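Local coordinates for protein cystathionine gamma-lyase (PDB 1N8P) that belongs to the Cys/Met metabolism family of pyridoxal-5'-phosphate-dependent enzymes and holds pyridoxal-5'-phosphate in an assembly of four chains, at residues I308-K313 with V368-G373; T10-A15 with A65-A70; V142-P147 with V173-D178. All coordinates share one frame; numbering follows the deposited sequence.

In the fold
Along the chain the three contacts come in series: interaction 2 (T10-A15 with A65-A70), then interaction 3 (V142-P147 with V173-D178), then interaction 1 (I308-K313 with V368-G373). Interactions 3 and 1 lie in different sheets, the seven-stranded mixed sheet of the cofactor-binding half and the five-stranded mixed sheet nearer the C-terminus; their centres are 25 Å apart. Interaction 2 joins helices 8-14 and 55-67, with its centre 21 Å from that of interaction 3 and 31 Å from that of interaction 1. None of them touches another. Interaction 3 carries D178 of the pyridoxal-5'-phosphate pocket and interaction 1 brings the R369 side chain to about 6 Å from a bound cofactor, so residues of both sheets lie near it.

Interaction 1: residues I308-K313 with V368-G373; sequences ISFRIK and VRISVG
The F310 ring and V368 lie side by side and point the same way, ring atom CE2 meeting V368 CG1 at 3.6 Å. F310 CG sits between the backbone N and the carbonyl carbon (chi1 79°), which stands the ring beside V368, with V368 O and I370 CD1 oblique to its plane; the ring of F322 meets it edge-to-face. On the same face of the sheet, I308 CB rests on I370 CG1 at 3.7 Å, and I308 CD1 reaches V372 CG2. Four backbone bonds join the antiparallel strands at two hydrogen-bonded pairs, I308 with I370 and F310 with V368. I308 N to I370 O is 2.9 Å and lies in the carbonyl plane, whereas I370 N approaches I308 O at 3.2 Å from 46° above it. Between them S309 and R369 form a non-hydrogen-bonded pair on the other face. There the R369 side chain, about 6 Å from pyridoxal-5'-phosphate, leads away to a hydrogen bond from NE to N149 and a salt bridge with E343. The two strands sit within a five-stranded sheet, flanked by strands 278-282 and 341-343; helices 253-271 and 316-325 cover the face bearing I308, F310, V368 and I370.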
ATOM      1  N   ILE A 308      16.721  -9.607  26.521  1.00 44.47           N
ATOM      2  CA  ILE A 308      17.464 -10.284  27.570  1.00 42.87           C
ATOM      3  C   ILE A 308      18.847 -10.270  26.954  1.00 42.05           C
ATOM      4  O   ILE A 308      18.987  -9.948  25.789  1.00 44.98           O
ATOM      5  CB  ILE A 308      16.905 -11.731  27.788  1.00 39.50           C
ATOM      6  CG1 ILE A 308      15.489 -11.630  28.350  1.00 36.91           C
ATOM      7  CG2 ILE A 308      17.788 -12.549  28.744  1.00 33.43           C
ATOM      8  CD1 ILE A 308      14.726 -12.908  28.332  1.00 37.75           C
ATOM      9  N   SER A 309      19.870 -10.561  27.731  1.00 43.51           N
ATOM     10  CA  SER A 309      21.230 -10.578  27.219  1.00 40.79           C
ATOM     11  C   SER A 309      21.880 -11.552  28.174  1.00 43.66           C
ATOM     12  O   SER A 309      21.605 -11.518  29.375  1.00 37.91           O
ATOM     13  CB  SER A 309      21.827  -9.183  27.334  1.00 46.79           C
ATOM     14  OG  SER A 309      23.158  -9.126  26.882  1.00 50.35           O
ATOM     15  N   PHE A 310      22.697 -12.462  27.665  1.00 42.69           N
ATOM     16  CA  PHE A 310      23.296 -13.420  28.574  1.00 49.94           C
ATOM     17  C   PHE A 310      24.507 -14.012  27.922  1.00 51.67           C
ATOM     18  O   PHE A 310      24.667 -13.866  26.719  1.00 50.11           O
ATOM     19  CB  PHE A 310      22.269 -14.503  28.960  1.00 48.96           C
ATOM     20  CG  PHE A 310      22.066 -15.557  27.919  1.00 53.42           C
ATOM     21  CD1 PHE A 310      22.693 -16.791  28.036  1.00 54.83           C
ATOM     22  CD2 PHE A 310      21.285 -15.310  26.800  1.00 48.28           C
ATOM     23  CE1 PHE A 310      22.545 -17.747  27.060  1.00 50.04           C
ATOM     24  CE2 PHE A 310      21.139 -16.264  25.828  1.00 41.51           C
ATOM     25  CZ  PHE A 310      21.767 -17.479  25.955  1.00 48.59           C
ATOM     26  N   ARG A 311      25.373 -14.635  28.721  1.00 53.44           N
ATOM     27  CA  ARG A 311      26.601 -15.251  28.220  1.00 56.24           C
ATOM     28  C   ARG A 311      26.549 -16.708  28.613  1.00 56.04           C
ATOM     29  O   ARG A 311      26.237 -17.017  29.755  1.00 62.67           O
ATOM     30  CB  ARG A 311      27.836 -14.549  28.822  1.00 55.93           C
ATOM     31  CG  ARG A 311      27.783 -14.336  30.343  1.00 68.40           C
ATOM     32  CD  ARG A 311      28.795 -13.283  30.882  1.00 70.00           C
ATOM     33  NE  ARG A 311      30.186 -13.732  30.861  1.00 67.20           N
ATOM     34  CZ  ARG A 311      30.926 -13.741  29.768  1.00 63.75           C
ATOM     35  NH1 ARG A 311      30.400 -13.315  28.638  1.00 65.57           N
ATOM     36  NH2 ARG A 311      32.161 -14.211  29.794  1.00 60.40           N
ATOM     37  N   ILE A 312      26.840 -17.610  27.683  1.00 57.45           N
ATOM     38  CA  ILE A 312      26.775 -19.034  28.005  1.00 67.64           C
ATOM     39  C   ILE A 312      28.046 -19.659  28.597  1.00 69.90           C
ATOM     40  O   ILE A 312      29.148 -19.154  28.387  1.00 70.00           O
ATOM     41  CB  ILE A 312      26.328 -19.846  26.786  1.00 66.98           C
ATOM     42  CG1 ILE A 312      26.692 -19.102  25.516  1.00 66.02           C
ATOM     43  CG2 ILE A 312      24.833 -20.077  26.827  1.00 63.93           C
ATOM     44  CD1 ILE A 312      26.239 -19.823  24.291  1.00 62.58           C
ATOM     45  N   LYS A 313      27.869 -20.764  29.334  1.00 70.00           N
ATOM     46  CA  LYS A 313      28.968 -21.468  30.005  1.00 70.00           C
ATOM     47  C   LYS A 313      30.054 -21.963  29.063  1.00 70.00           C
ATOM     48  O   LYS A 313      30.635 -23.030  29.294  1.00 70.00           O
ATOM     49  CB  LYS A 313      28.423 -22.649  30.841  1.00 67.52           C
ATOM     50  N   VAL A 368      25.149 -13.590  24.214  1.00 50.42           N
ATOM     51  CA  VAL A 368      24.019 -13.728  23.306  1.00 51.65           C
ATOM     52  C   VAL A 368      22.899 -12.767  23.736  1.00 50.88           C
ATOM     53  O   VAL A 368      22.478 -12.749  24.904  1.00 50.15           O
ATOM     54  CB  VAL A 368      23.460 -15.171  23.303  1.00 54.84           C
ATOM     55  CG1 VAL A 368      22.128 -15.213  22.578  1.00 47.71           C
ATOM     56  CG2 VAL A 368      24.439 -16.103  22.631  1.00 59.37           C
ATOM     57  N   ARG A 369      22.436 -11.955  22.794  1.00 41.95           N
ATOM     58  CA  ARG A 369      21.360 -11.014  23.058  1.00 41.07           C
ATOM     59  C   ARG A 369      20.093 -11.445  22.313  1.00 43.64           C
ATOM     60  O   ARG A 369      20.119 -11.690  21.097  1.00 43.40           O
ATOM     61  CB  ARG A 369      21.780  -9.631  22.620  1.00 42.82           C
ATOM     62  CG  ARG A 369      20.663  -8.631  22.461  1.00 44.81           C
ATOM     63  CD  ARG A 369      21.297  -7.355  22.032  1.00 48.40           C
ATOM     64  NE  ARG A 369      20.478  -6.440  21.243  1.00 57.30           N
ATOM     65  CZ  ARG A 369      19.829  -6.751  20.130  1.00 60.10           C
ATOM     66  NH1 ARG A 369      19.858  -7.989  19.651  1.00 69.17           N
ATOM     67  NH2 ARG A 369      19.217  -5.791  19.450  1.00 56.30           N
ATOM     68  N   ILE A 370      18.989 -11.552  23.048  1.00 38.64           N
ATOM     69  CA  ILE A 370      17.719 -11.974  22.467  1.00 45.99           C
ATOM     70  C   ILE A 370      16.539 -11.020  22.658  1.00 46.11           C
ATOM     71  O   ILE A 370      16.335 -10.421  23.712  1.00 49.90           O
ATOM     72  CB  ILE A 370      17.317 -13.384  22.957  1.00 39.31           C
ATOM     73  CG1 ILE A 370      17.241 -13.423  24.465  1.00 39.80           C
ATOM     74  CG2 ILE A 370      18.367 -14.386  22.542  1.00 46.70           C
ATOM     75  CD1 ILE A 370      17.009 -14.808  24.997  1.00 48.27           C
ATOM     76  N   SER A 371      15.783 -10.895  21.576  1.00 45.38           N
ATOM     77  CA  SER A 371      14.596 -10.060  21.447  1.00 36.23           C
ATOM     78  C   SER A 371      13.355 -10.982  21.521  1.00 38.59           C
ATOM     79  O   SER A 371      12.953 -11.584  20.516  1.00 35.64           O
ATOM     80  CB  SER A 371      14.669  -9.364  20.081  1.00 34.53           C
ATOM     81  OG  SER A 371      13.684  -8.378  19.907  1.00 35.61           O
ATOM     82  N   VAL A 372      12.765 -11.122  22.702  1.00 30.32           N
ATOM     83  CA  VAL A 372      11.599 -11.962  22.840  1.00 31.71           C
ATOM     84  C   VAL A 372      10.372 -11.380  22.117  1.00 38.97           C
ATOM     85  O   VAL A 372      10.040 -10.203  22.302  1.00 35.23           O
ATOM     86  CB  VAL A 372      11.242 -12.133  24.291  1.00 33.40           C
ATOM     87  CG1 VAL A 372      10.084 -13.097  24.429  1.00 24.22           C
ATOM     88  CG2 VAL A 372      12.450 -12.603  25.056  1.00 35.88           C
ATOM     89  N   GLY A 373       9.718 -12.218  21.295  1.00 40.34           N
ATOM     90  CA  GLY A 373       8.531 -11.829  20.540  1.00 33.06           C
ATOM     91  C   GLY A 373       7.249 -12.158  21.287  1.00 33.05           C
ATOM     92  O   GLY A 373       7.243 -12.147  22.527  1.00 32.72           O
TER

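Interaction 2: residues T10-A15 with A65-A70; sequences TKAIHA and AALENA
Apolar contacts join L67 to A12 and A66 to A15, and no hydrogen bond crosses between the segments. The two methyl groups of A15 and A66 meet tip to tip, CB to CB at 3.5 Å. L67 turns its CG beside its own backbone N (chi1 -57°), and CD2 alone of its branches makes the contact: it touches A12 CB and K11 CB, each at 3.9 Å, and rests against the backbone at A12 N. K11, its chain bent at chi3, brings its CD methylene to 3.9 Å from A66 O, a van der Waals contact. Backbone hydrogen bonds within each segment close the two helix ends. K11 O accepts from both H14 N and A15 N, and A15 is the first residue to leave the helical conformation. Within A65-A70, A70 N binds A65 O at 2.7 Å and N69 N binds A66 O at 3.1 Å. On the side of helix 8-14 turned to the second subunit, T10 OG1 bonds D379 of that subunit. L67 also packs on L253 and P184. With N69 at positive phi as its C-prime residue, the end of helix 55-67 is a Schellman motif, packed here against the last turn of the short N-terminal helix 8-14.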
ATOM      1  N   THR A  10      -6.464   2.804  26.537  1.00 39.47           N
ATOM      2  CA  THR A  10      -7.504   3.678  25.983  1.00 34.76           C
ATOM      3  C   THR A  10      -6.880   4.764  25.119  1.00 36.19           C
ATOM      4  O   THR A  10      -7.392   5.123  24.050  1.00 40.51           O
ATOM      5  CB  THR A  10      -8.339   4.396  27.077  1.00 41.71           C
ATOM      6  OG1 THR A  10      -8.826   3.448  28.038  1.00 39.74           O
ATOM      7  CG2 THR A  10      -9.533   5.136  26.423  1.00 36.02           C
ATOM      8  N   LYS A  11      -5.771   5.318  25.571  1.00 35.91           N
ATOM      9  CA  LYS A  11      -5.153   6.342  24.760  1.00 37.48           C
ATOM     10  C   LYS A  11      -4.623   5.735  23.471  1.00 42.92           C
ATOM     11  O   LYS A  11      -4.767   6.329  22.411  1.00 46.40           O
ATOM     12  CB  LYS A  11      -4.047   7.030  25.535  1.00 39.41           C
ATOM     13  CG  LYS A  11      -4.560   8.119  26.476  1.00 39.27           C
ATOM     14  CD  LYS A  11      -3.457   8.664  27.378  1.00 35.74           C
ATOM     15  CE  LYS A  11      -3.606   8.181  28.815  1.00 34.38           C
ATOM     16  NZ  LYS A  11      -2.497   8.730  29.649  1.00 37.45           N
ATOM     17  N   ALA A  12      -4.040   4.534  23.565  1.00 44.88           N
ATOM     18  CA  ALA A  12      -3.486   3.828  22.405  1.00 33.40           C
ATOM     19  C   ALA A  12      -4.526   3.732  21.328  1.00 30.65           C
ATOM     20  O   ALA A  12      -4.268   4.061  20.182  1.00 38.99           O
ATOM     21  CB  ALA A  12      -3.031   2.432  22.795  1.00 27.59           C
ATOM     22  N   ILE A  13      -5.715   3.294  21.704  1.00 30.52           N
ATOM     23  CA  ILE A  13      -6.817   3.143  20.752  1.00 28.05           C
ATOM     24  C   ILE A  13      -7.498   4.400  20.268  1.00 26.29           C
ATOM     25  O   ILE A  13      -8.134   4.365  19.232  1.00 37.15           O
ATOM     26  CB  ILE A  13      -7.944   2.269  21.333  1.00 28.72           C
ATOM     27  CG1 ILE A  13      -7.375   0.876  21.639  1.00 28.85           C
ATOM     28  CG2 ILE A  13      -9.193   2.278  20.378  1.00 10.75           C
ATOM     29  CD1 ILE A  13      -6.681   0.220  20.458  1.00 11.59           C
ATOM     30  N   HIS A  14      -7.381   5.513  20.988  1.00 33.84           N
ATOM     31  CA  HIS A  14      -8.100   6.718  20.566  1.00 24.98           C
ATOM     32  C   HIS A  14      -7.305   7.979  20.372  1.00 28.36           C
ATOM     33  O   HIS A  14      -7.685   8.821  19.556  1.00 38.29           O
ATOM     34  CB  HIS A  14      -9.236   6.969  21.546  1.00 26.14           C
ATOM     35  CG  HIS A  14     -10.216   5.841  21.625  1.00  6.11           C
ATOM     36  ND1 HIS A  14     -11.051   5.516  20.580  1.00  7.67           N
ATOM     37  CD2 HIS A  14     -10.478   4.955  22.607  1.00 12.11           C
ATOM     38  CE1 HIS A  14     -11.790   4.475  20.920  1.00 10.22           C
ATOM     39  NE2 HIS A  14     -11.465   4.115  22.147  1.00 15.32           N
ATOM     40  N   ALA A  15      -6.207   8.132  21.102  1.00 28.57           N
ATOM     41  CA  ALA A  15      -5.371   9.311  20.962  1.00 28.93           C
ATOM     42  C   ALA A  15      -4.922   9.329  19.534  1.00 35.99           C
ATOM     43  O   ALA A  15      -4.428   8.324  19.049  1.00 51.10           O
ATOM     44  CB  ALA A  15      -4.178   9.208  21.847  1.00 27.85           C
ATOM     45  N   ALA A  65       2.789  11.068  21.276  1.00 42.40           N
ATOM     46  CA  ALA A  65       2.924  12.045  22.355  1.00 40.05           C
ATOM     47  C   ALA A  65       2.021  11.675  23.534  1.00 43.95           C
ATOM     48  O   ALA A  65       2.464  11.659  24.690  1.00 43.38           O
ATOM     49  CB  ALA A  65       2.560  13.423  21.841  1.00 51.17           C
ATOM     50  N   ALA A  66       0.756  11.377  23.239  1.00 38.40           N
ATOM     51  CA  ALA A  66      -0.201  10.993  24.274  1.00 33.10           C
ATOM     52  C   ALA A  66       0.266   9.784  25.031  1.00 29.84           C
ATOM     53  O   ALA A  66       0.161   9.729  26.251  1.00 37.35           O
ATOM     54  CB  ALA A  66      -1.563  10.695  23.659  1.00 28.61           C
ATOM     55  N   LEU A  67       0.769   8.787  24.318  1.00 35.89           N
ATOM     56  CA  LEU A  67       1.206   7.578  25.008  1.00 35.91           C
ATOM     57  C   LEU A  67       2.463   7.927  25.798  1.00 34.72           C
ATOM     58  O   LEU A  67       2.759   7.330  26.841  1.00 37.71           O
ATOM     59  CB  LEU A  67       1.479   6.444  24.004  1.00 34.67           C
ATOM     60  CG  LEU A  67       0.370   5.987  23.042  1.00 30.62           C
ATOM     61  CD1 LEU A  67       0.910   4.821  22.232  1.00 32.43           C
ATOM     62  CD2 LEU A  67      -0.889   5.572  23.784  1.00 22.26           C
ATOM     63  N   GLU A  68       3.191   8.926  25.311  1.00 36.26           N
ATOM     64  CA  GLU A  68       4.406   9.339  25.983  1.00 36.20           C
ATOM     65  C   GLU A  68       4.141  10.406  27.040  1.00 44.90           C
ATOM     66  O   GLU A  68       5.073  11.057  27.504  1.00 53.94           O
ATOM     67  CB  GLU A  68       5.402   9.865  24.976  1.00 26.64           C
ATOM     68  CG  GLU A  68       6.830   9.730  25.439  1.00 34.18           C
ATOM     69  CD  GLU A  68       7.186   8.286  25.755  1.00 34.83           C
ATOM     70  OE1 GLU A  68       7.326   7.484  24.815  1.00 31.80           O
ATOM     71  OE2 GLU A  68       7.319   7.943  26.956  1.00 35.73           O
ATOM     72  N   ASN A  69       2.875  10.564  27.429  1.00 48.11           N
ATOM     73  CA  ASN A  69       2.454  11.553  28.427  1.00 43.70           C
ATOM     74  C   ASN A  69       3.103  12.855  28.099  1.00 41.89           C
ATOM     75  O   ASN A  69       3.689  13.479  28.963  1.00 52.32           O
ATOM     76  CB  ASN A  69       2.886  11.147  29.834  1.00 49.41           C
ATOM     77  CG  ASN A  69       2.302  12.056  30.904  1.00 50.50           C
ATOM     78  OD1 ASN A  69       1.159  12.483  30.790  1.00 55.75           O
ATOM     79  ND2 ASN A  69       3.072  12.334  31.952  1.00 43.94           N
ATOM     80  N   ALA A  70       3.003  13.264  26.846  1.00 38.97           N
ATOM     81  CA  ALA A  70       3.642  14.486  26.406  1.00 40.10           C
ATOM     82  C   ALA A  70       2.748  15.420  25.606  1.00 42.63           C
ATOM     83  O   ALA A  70       1.760  15.021  24.995  1.00 38.98           O
ATOM     84  CB  ALA A  70       4.886  14.140  25.586  1.00 44.66           C
TER

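Interaction 3: residues V142-P147 with V173-D178. With PLP (pyridoxal-5'-phosphate), chain E.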
ATOM      1  N   VAL A 142      22.758  15.974  26.684  1.00 50.44           N
ATOM      2  CA  VAL A 142      23.104  14.804  27.497  1.00 51.06           C
ATOM      3  C   VAL A 142      22.172  13.735  26.935  1.00 44.94           C
ATOM      4  O   VAL A 142      20.939  13.861  27.037  1.00 38.07           O
ATOM      5  CB  VAL A 142      22.806  14.996  29.006  1.00 50.83           C
ATOM      6  CG1 VAL A 142      23.200  13.763  29.776  1.00 48.22           C
ATOM      7  CG2 VAL A 142      23.586  16.147  29.533  1.00 53.42           C
ATOM      8  N   TRP A 143      22.761  12.710  26.323  1.00 37.32           N
ATOM      9  CA  TRP A 143      21.979  11.646  25.719  1.00 40.71           C
ATOM     10  C   TRP A 143      22.009  10.397  26.572  1.00 42.21           C
ATOM     11  O   TRP A 143      23.072   9.878  26.879  1.00 46.60           O
ATOM     12  CB  TRP A 143      22.517  11.352  24.324  1.00 42.22           C
ATOM     13  CG  TRP A 143      21.604  10.539  23.436  1.00 48.19           C
ATOM     14  CD1 TRP A 143      21.511   9.181  23.379  1.00 43.32           C
ATOM     15  CD2 TRP A 143      20.705  11.044  22.439  1.00 45.76           C
ATOM     16  NE1 TRP A 143      20.619   8.810  22.411  1.00 45.99           N
ATOM     17  CE2 TRP A 143      20.110   9.934  21.816  1.00 46.21           C
ATOM     18  CE3 TRP A 143      20.349  12.326  22.014  1.00 45.90           C
ATOM     19  CZ2 TRP A 143      19.172  10.065  20.783  1.00 45.47           C
ATOM     20  CZ3 TRP A 143      19.419  12.452  20.991  1.00 46.19           C
ATOM     21  CH2 TRP A 143      18.844  11.326  20.389  1.00 44.73           C
ATOM     22  N   ILE A 144      20.829   9.930  26.961  1.00 42.79           N
ATOM     23  CA  ILE A 144      20.695   8.736  27.779  1.00 46.98           C
ATOM     24  C   ILE A 144      19.897   7.651  27.067  1.00 44.60           C
ATOM     25  O   ILE A 144      18.783   7.878  26.624  1.00 43.75           O
ATOM     26  CB  ILE A 144      19.981   9.046  29.090  1.00 50.38           C
ATOM     27  CG1 ILE A 144      20.844   9.957  29.954  1.00 45.77           C
ATOM     28  CG2 ILE A 144      19.663   7.767  29.814  1.00 44.98           C
ATOM     29  CD1 ILE A 144      20.157  10.345  31.271  1.00 46.82           C
ATOM     30  N   GLU A 145      20.488   6.469  26.978  1.00 42.57           N
ATOM     31  CA  GLU A 145      19.865   5.331  26.340  1.00 45.87           C
ATOM     32  C   GLU A 145      19.490   4.446  27.524  1.00 48.25           C
ATOM     33  O   GLU A 145      20.152   3.462  27.793  1.00 43.19           O
ATOM     34  CB  GLU A 145      20.895   4.653  25.445  1.00 42.81           C
ATOM     35  CG  GLU A 145      20.362   3.665  24.453  1.00 55.83           C
ATOM     36  CD  GLU A 145      21.475   3.063  23.632  1.00 63.88           C
ATOM     37  OE1 GLU A 145      22.285   2.315  24.216  1.00 68.68           O
ATOM     38  OE2 GLU A 145      21.549   3.343  22.412  1.00 67.74           O
ATOM     39  N   THR A 146      18.415   4.808  28.222  1.00 56.15           N
ATOM     40  CA  THR A 146      18.001   4.087  29.421  1.00 58.03           C
ATOM     41  C   THR A 146      18.422   2.639  29.434  1.00 55.76           C
ATOM     42  O   THR A 146      19.373   2.303  30.140  1.00 70.00           O
ATOM     43  CB  THR A 146      16.487   4.213  29.706  1.00 66.22           C
ATOM     44  OG1 THR A 146      15.748   4.235  28.474  1.00 56.14           O
ATOM     45  CG2 THR A 146      16.225   5.469  30.536  1.00 57.49           C
ATOM     46  N   PRO A 147      17.736   1.747  28.703  1.00 39.99           N
ATOM     47  CA  PRO A 147      18.373   0.437  28.897  1.00 39.33           C
ATOM     48  C   PRO A 147      19.424   0.304  27.787  1.00 39.06           C
ATOM     49  O   PRO A 147      19.112   0.310  26.601  1.00 38.60           O
ATOM     50  CB  PRO A 147      17.211  -0.547  28.776  1.00 39.48           C
ATOM     51  CG  PRO A 147      16.010   0.307  29.044  1.00 38.89           C
ATOM     52  CD  PRO A 147      16.339   1.581  28.324  1.00 26.28           C
ATOM     53  N   VAL A 173      21.133  23.094  29.029  1.00 60.05           N
ATOM     54  CA  VAL A 173      21.534  21.746  28.670  1.00 52.60           C
ATOM     55  C   VAL A 173      20.315  20.846  28.683  1.00 52.70           C
ATOM     56  O   VAL A 173      19.794  20.541  29.745  1.00 55.77           O
ATOM     57  CB  VAL A 173      22.594  21.200  29.652  1.00 51.71           C
ATOM     58  CG1 VAL A 173      22.817  19.708  29.446  1.00 40.30           C
ATOM     59  CG2 VAL A 173      23.897  21.926  29.428  1.00 55.29           C
ATOM     60  N   ILE A 174      19.851  20.436  27.499  1.00 50.03           N
ATOM     61  CA  ILE A 174      18.696  19.551  27.396  1.00 47.72           C
ATOM     62  C   ILE A 174      19.108  18.082  27.501  1.00 44.22           C
ATOM     63  O   ILE A 174      20.141  17.664  26.980  1.00 47.21           O
ATOM     64  CB  ILE A 174      17.948  19.739  26.054  1.00 53.88           C
ATOM     65  CG1 ILE A 174      18.823  19.271  24.892  1.00 51.99           C
ATOM     66  CG2 ILE A 174      17.573  21.199  25.866  1.00 53.55           C
ATOM     67  CD1 ILE A 174      18.226  19.576  23.554  1.00 58.06           C
ATOM     68  N   LEU A 175      18.287  17.307  28.182  1.00 40.28           N
ATOM     69  CA  LEU A 175      18.526  15.881  28.360  1.00 44.09           C
ATOM     70  C   LEU A 175      17.587  15.058  27.447  1.00 41.85           C
ATOM     71  O   LEU A 175      16.355  15.169  27.529  1.00 33.41           O
ATOM     72  CB  LEU A 175      18.275  15.501  29.831  1.00 38.74           C
ATOM     73  CG  LEU A 175      18.345  14.038  30.251  1.00 30.84           C
ATOM     74  CD1 LEU A 175      19.764  13.564  30.133  1.00 29.23           C
ATOM     75  CD2 LEU A 175      17.859  13.878  31.663  1.00 29.05           C
ATOM     76  N   VAL A 176      18.171  14.238  26.580  1.00 39.11           N
ATOM     77  CA  VAL A 176      17.360  13.394  25.704  1.00 41.75           C
ATOM     78  C   VAL A 176      17.491  11.939  26.145  1.00 41.05           C
ATOM     79  O   VAL A 176      18.591  11.489  26.452  1.00 41.71           O
ATOM     80  CB  VAL A 176      17.809  13.495  24.242  1.00 38.47           C
ATOM     81  CG1 VAL A 176      17.006  12.570  23.419  1.00 43.22           C
ATOM     82  CG2 VAL A 176      17.641  14.917  23.719  1.00 35.53           C
ATOM     83  N   VAL A 177      16.370  11.217  26.203  1.00 42.97           N
ATOM     84  CA  VAL A 177      16.377   9.797  26.583  1.00 34.62           C
ATOM     85  C   VAL A 177      15.768   8.918  25.493  1.00 34.53           C
ATOM     86  O   VAL A 177      14.622   9.141  25.079  1.00 38.28           O
ATOM     87  CB  VAL A 177      15.624   9.551  27.881  1.00 33.61           C
ATOM     88  CG1 VAL A 177      15.537   8.070  28.155  1.00 32.88           C
ATOM     89  CG2 VAL A 177      16.346  10.205  29.025  1.00 36.17           C
ATOM     90  N   ASP A 178      16.568   7.946  25.027  1.00 33.25           N
ATOM     91  CA  ASP A 178      16.197   6.977  23.989  1.00 28.22           C
ATOM     92  C   ASP A 178      15.390   5.940  24.704  1.00 28.92           C
ATOM     93  O   ASP A 178      15.952   5.143  25.439  1.00 32.54           O
ATOM     94  CB  ASP A 178      17.431   6.295  23.410  1.00 29.22           C
ATOM     95  CG  ASP A 178      17.157   5.621  22.083  1.00 33.85           C
ATOM     96  OD1 ASP A 178      16.219   4.805  21.986  1.00 32.14           O
ATOM     97  OD2 ASP A 178      17.888   5.909  21.120  1.00 40.80           O
TER
HETATM   98  N1  PLP E 400      18.353   3.524  18.259  1.00 63.84           N
HETATM   99  C2  PLP E 400      18.072   2.338  18.904  1.00 66.19           C
HETATM  100  C2A PLP E 400      18.166   2.392  20.425  1.00 62.39           C
HETATM  101  C3  PLP E 400      17.711   1.180  18.034  1.00 66.73           C
HETATM  102  O3  PLP E 400      17.415   0.075  18.761  1.00 70.00           O
HETATM  103  C4  PLP E 400      17.679   1.319  16.614  1.00 59.54           C
HETATM  104  C4A PLP E 400      17.355   0.140  15.739  1.00 59.52           C
HETATM  105  C5  PLP E 400      18.008   2.662  16.057  1.00 56.73           C
HETATM  106  C6  PLP E 400      18.328   3.717  16.893  1.00 63.44           C
HETATM  107  C5A PLP E 400      17.898   2.857  14.536  1.00 54.93           C
HETATM  108  O4P PLP E 400      16.635   3.341  14.115  1.00 41.50           O
HETATM  109  P   PLP E 400      16.394   3.666  12.605  1.00 38.73           P
HETATM  110  O1P PLP E 400      14.971   3.893  12.540  1.00 49.06           O
HETATM  111  O2P PLP E 400      16.819   2.432  11.835  1.00 51.55           O
HETATM  112  O3P PLP E 400      17.273   4.800  12.364  1.00 43.50           O
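W143 and V176 make the dense middle of this contact: V176 CG1 sits over one face of the indole, offset toward the rim, in a CH-pi contact 3.7 Å from the centroid of the six-membered ring. W143 CG is anti to the backbone N (chi1 -165°), which lays the ring along the neighbouring strand so that its NE1 end comes near D178 CB. On the other face of the sheet, L175 CD1 wedges between the side chains of V142 and I144, 3.5 Å from V142 CG1 and 3.4 Å from I144 CD1, while I144 CB packs on V177 CG2 and helix 157-167 covers V142 and I144. The strands run parallel, 19° apart, joined by four backbone bonds; I144 draws both ways, its N giving to V176 O at 2.8 Å and its O receiving D178 N at 2.7 Å. Toward the start of strand 174-178 the contact thins: V173 and I174 are partly exposed, and V142 CG2 touches V173 CG1 at 3.6 Å. Just past strand 139-144, buried T146 OG1 makes a weak bond to D178 O, at 3.2 Å.

At this carboxyl end E145 and D178 lie side by side, their carboxylate planes 80° apart. D178 OD1 is hydrogen-bonded to T180 OG1 and lies 3.5 Å from C2A of pyridoxal-5'-phosphate; E145 is weakly bonded to Y103 and N149. Strand 139-144, helix 157-167 and strand 174-178 form a beta-alpha-beta unit, its strands adjacent in the seven-stranded sheet characteristic of the fold-type I pyridoxal-phosphate enzymes, where the cofactor sits beyond the C-terminal strand ends and an aspartate such as D178 lies near its pyridine nitrogen.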